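Local atomic coordinates of phosphatidylinositol transfer protein SFH5 (Saccharomyces cerevisiae, PDB entry 6W32), a protein that binds and transfers phosphatidylinositol without detectable phosphatidylcholine transfer, regulates PtdIns(4,5)P2 homeostasis at the plasma membrane, and binds heme b. Residues A[130-135]-A[174-179]. Residues are numbered along the deposited sequence; the frame is centred on the assembly and turned at random.
Sequences KKAVTW and SDNNYM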
ATOM      1  N   LYS A 130      -8.324   9.582  -3.827  1.00 48.15           N
ATOM      2  CA  LYS A 130      -9.199   8.453  -4.110  1.00 51.46           C
ATOM      3  C   LYS A 130      -9.204   8.128  -5.600  1.00 47.45           C
ATOM      4  O   LYS A 130     -10.167   7.540  -6.092  1.00 44.16           O
ATOM      5  CB  LYS A 130     -10.618   8.715  -3.603  1.00 49.93           C
ATOM      6  CG  LYS A 130     -10.717   9.073  -2.129  1.00 42.78           C
ATOM      7  CD  LYS A 130     -12.082   8.751  -1.642  1.00 41.83           C
ATOM      8  CE  LYS A 130     -12.504   9.701  -0.531  1.00 46.81           C
ATOM      9  NZ  LYS A 130     -13.921   9.489  -0.156  1.00 40.86           N
ATOM     10  N   LYS A 131      -8.147   8.511  -6.315  1.00 47.71           N
ATOM     11  CA  LYS A 131      -7.937   8.152  -7.709  1.00 51.21           C
ATOM     12  C   LYS A 131      -7.279   6.782  -7.883  1.00 48.78           C
ATOM     13  O   LYS A 131      -7.631   6.038  -8.799  1.00 50.85           O
ATOM     14  CB  LYS A 131      -7.079   9.215  -8.389  1.00 58.22           C
ATOM     15  CG  LYS A 131      -7.570  10.637  -8.213  1.00 54.44           C
ATOM     16  CD  LYS A 131      -6.438  11.603  -8.561  1.00 54.11           C
ATOM     17  CE  LYS A 131      -6.967  12.985  -8.854  1.00 58.27           C
ATOM     18  NZ  LYS A 131      -5.899  13.843  -9.390  1.00 60.22           N
ATOM     19  N   ALA A 132      -6.325   6.418  -7.044  1.00 49.28           N
ATOM     20  CA  ALA A 132      -5.762   5.071  -7.064  1.00 44.59           C
ATOM     21  C   ALA A 132      -6.430   4.246  -5.975  1.00 46.05           C
ATOM     22  O   ALA A 132      -6.352   4.598  -4.796  1.00 52.76           O
ATOM     23  CB  ALA A 132      -4.250   5.103  -6.854  1.00 40.02           C
ATOM     24  N   VAL A 133      -7.077   3.154  -6.360  1.00 45.44           N
ATOM     25  CA  VAL A 133      -7.784   2.276  -5.436  1.00 44.69           C
ATOM     26  C   VAL A 133      -7.312   0.855  -5.676  1.00 46.58           C
ATOM     27  O   VAL A 133      -7.117   0.459  -6.835  1.00 50.02           O
ATOM     28  CB  VAL A 133      -9.320   2.373  -5.642  1.00 45.17           C
ATOM     29  CG1 VAL A 133     -10.069   1.667  -4.537  1.00 45.62           C
ATOM     30  CG2 VAL A 133      -9.782   3.812  -5.702  1.00 45.44           C
ATOM     31  N   THR A 134      -7.142   0.071  -4.606  1.00 45.47           N
ATOM     32  CA  THR A 134      -7.037  -1.381  -4.793  1.00 53.40           C
ATOM     33  C   THR A 134      -8.207  -2.065  -4.110  1.00 50.78           C
ATOM     34  O   THR A 134      -8.778  -1.548  -3.146  1.00 52.02           O
ATOM     35  CB  THR A 134      -5.730  -2.021  -4.276  1.00 41.96           C
ATOM     36  OG1 THR A 134      -5.762  -2.128  -2.847  1.00 51.71           O
ATOM     37  CG2 THR A 134      -4.533  -1.254  -4.685  1.00 45.37           C
ATOM     38  N   TRP A 135      -8.545  -3.246  -4.603  1.00 46.38           N
ATOM     39  CA  TRP A 135      -9.754  -3.914  -4.171  1.00 48.62           C
ATOM     40  C   TRP A 135      -9.437  -5.373  -3.895  1.00 47.72           C
ATOM     41  O   TRP A 135      -8.886  -6.059  -4.754  1.00 46.58           O
ATOM     42  CB  TRP A 135     -10.844  -3.834  -5.243  1.00 49.92           C
ATOM     43  CG  TRP A 135     -11.219  -2.489  -5.829  1.00 49.74           C
ATOM     44  CD1 TRP A 135     -10.430  -1.630  -6.566  1.00 47.66           C
ATOM     45  CD2 TRP A 135     -12.520  -1.902  -5.788  1.00 45.25           C
ATOM     46  NE1 TRP A 135     -11.182  -0.532  -6.969  1.00 46.22           N
ATOM     47  CE2 TRP A 135     -12.461  -0.681  -6.496  1.00 45.83           C
ATOM     48  CE3 TRP A 135     -13.729  -2.296  -5.216  1.00 44.33           C
ATOM     49  CZ2 TRP A 135     -13.566   0.146  -6.639  1.00 48.64           C
ATOM     50  CZ3 TRP A 135     -14.818  -1.489  -5.355  1.00 49.92           C
ATOM     51  CH2 TRP A 135     -14.737  -0.266  -6.062  1.00 51.34           C
ATOM     52  N   SER A 174      -0.528  16.789  -4.660  1.00 64.02           N
ATOM     53  CA  SER A 174      -1.291  16.926  -3.429  1.00 62.25           C
ATOM     54  C   SER A 174      -2.615  16.175  -3.482  1.00 62.42           C
ATOM     55  O   SER A 174      -3.218  15.937  -2.425  1.00 58.92           O
ATOM     56  CB  SER A 174      -1.536  18.400  -3.142  1.00 57.61           C
ATOM     57  OG  SER A 174      -1.720  19.085  -4.374  1.00 77.35           O
ATOM     58  N   ASP A 175      -3.055  15.779  -4.683  1.00 59.41           N
ATOM     59  CA  ASP A 175      -4.290  15.034  -4.886  1.00 59.50           C
ATOM     60  C   ASP A 175      -4.069  13.569  -5.274  1.00 61.48           C
ATOM     61  O   ASP A 175      -5.047  12.869  -5.569  1.00 56.78           O
ATOM     62  CB  ASP A 175      -5.161  15.730  -5.953  1.00 56.17           C
ATOM     63  CG  ASP A 175      -4.523  15.736  -7.355  1.00 60.59           C
ATOM     64  OD1 ASP A 175      -3.316  15.440  -7.469  1.00 62.22           O
ATOM     65  OD2 ASP A 175      -5.232  16.035  -8.352  1.00 59.34           O
ATOM     66  N   ASN A 176      -2.816  13.098  -5.363  1.00 59.17           N
ATOM     67  CA  ASN A 176      -2.586  11.701  -5.722  1.00 56.56           C
ATOM     68  C   ASN A 176      -1.340  11.118  -5.057  1.00 54.88           C
ATOM     69  O   ASN A 176      -0.624  10.322  -5.671  1.00 53.61           O
ATOM     70  CB  ASN A 176      -2.497  11.511  -7.233  1.00 58.55           C
ATOM     71  CG  ASN A 176      -2.795  10.093  -7.639  1.00 56.30           C
ATOM     72  OD1 ASN A 176      -3.778   9.495  -7.159  1.00 53.27           O
ATOM     73  ND2 ASN A 176      -1.920   9.516  -8.472  1.00 49.50           N
ATOM     74  N   ASN A 177      -1.037  11.523  -3.825  1.00 53.29           N
ATOM     75  CA  ASN A 177       0.078  10.935  -3.088  1.00 50.16           C
ATOM     76  C   ASN A 177      -0.386  10.022  -1.959  1.00 50.55           C
ATOM     77  O   ASN A 177       0.358   9.805  -0.999  1.00 52.89           O
ATOM     78  CB  ASN A 177       1.007  12.023  -2.537  1.00 52.13           C
ATOM     79  CG  ASN A 177       0.255  13.102  -1.791  1.00 52.60           C
ATOM     80  OD1 ASN A 177      -0.969  13.101  -1.781  1.00 59.87           O
ATOM     81  ND2 ASN A 177       0.973  14.050  -1.200  1.00 52.08           N
ATOM     82  N   TYR A 178      -1.604   9.500  -2.033  1.00 47.00           N
ATOM     83  CA  TYR A 178      -2.069   8.475  -1.117  1.00 44.96           C
ATOM     84  C   TYR A 178      -2.984   7.557  -1.903  1.00 49.46           C
ATOM     85  O   TYR A 178      -3.410   7.881  -3.012  1.00 53.80           O
ATOM     86  CB  TYR A 178      -2.847   9.034   0.077  1.00 46.62           C
ATOM     87  CG  TYR A 178      -2.067   9.796   1.128  1.00 43.19           C
ATOM     88  CD1 TYR A 178      -1.626  11.076   0.896  1.00 39.97           C
ATOM     89  CD2 TYR A 178      -1.848   9.251   2.386  1.00 42.31           C
ATOM     90  CE1 TYR A 178      -0.954  11.776   1.875  1.00 41.56           C
ATOM     91  CE2 TYR A 178      -1.172   9.942   3.362  1.00 36.55           C
ATOM     92  CZ  TYR A 178      -0.727  11.198   3.102  1.00 38.15           C
ATOM     93  OH  TYR A 178      -0.040  11.910   4.062  1.00 42.84           O
ATOM     94  N   MET A 179      -3.334   6.430  -1.294  1.00 47.73           N
ATOM     95  CA  MET A 179      -4.096   5.369  -1.937  1.00 44.03           C
ATOM     96  C   MET A 179      -5.416   5.171  -1.199  1.00 45.90           C
ATOM     97  O   MET A 179      -5.579   5.587  -0.050  1.00 46.53           O
ATOM     98  CB  MET A 179      -3.289   4.073  -1.922  1.00 49.28           C
ATOM     99  CG  MET A 179      -3.777   2.901  -2.770  1.00 53.54           C
ATOM    100  SD  MET A 179      -2.454   1.648  -2.774  1.00 63.88           S
ATOM    101  CE  MET A 179      -2.140   1.723  -1.019  1.00 58.20           C
TER
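Lys131 reaches across to Asp175 and forms a salt bridge with it, NZ to OD2 2.5 Å. The ammonium group stands above the carboxylate, 72° out of its plane, and favours one oxygen: OD1 of Asp175 lies 3.6 Å from NZ. A chi1 of -52° sets CG of the lysine anti to the carbonyl carbon, the extended chain beyond it carries NZ to Asp175, and its CD passes the main-chain O of Asp175 at 3.5 Å. The aliphatic part also crosses the amide of Asn176, whose OD1 sits 3.5 Å from Lys131 CB. At the other branch of that amide, ND2 donates a hydrogen bond to the backbone O of Leu168, a bond within the same loop, from Asn176 back to a residue near the end of helix 151-166, while Phe122 of strand 118-122 touches both Lys131 and Asn176. At Ala132 the strand 132-136 begins, and its neighbour 179-184 begins at Met179; the two run parallel in the mixed five-stranded sheet of the CRAL-TRIO (Sec14-like) domain. Their starts lie side by side, CA of Ala132 to CA of Met179 5.4 Å, while the backbone hydrogen bonds of Ala132 and Thr134 go to Thr180 and Val182, further along strand 179-184. Ala132 directs its methyl toward the loop, and its carbonyl O lies 3.7 Å from Met179 CG, a van der Waals contact. Thr134 CG2 meets the sulfur further along the same side chain, 4.0 Å from Met179 SD. Helix 151-166 packs against this pair, Met162 and Leu166 touching Met179 and the heme-binding Arg158 touching Thr134, whose side chain is about 7 Å from the bound heme.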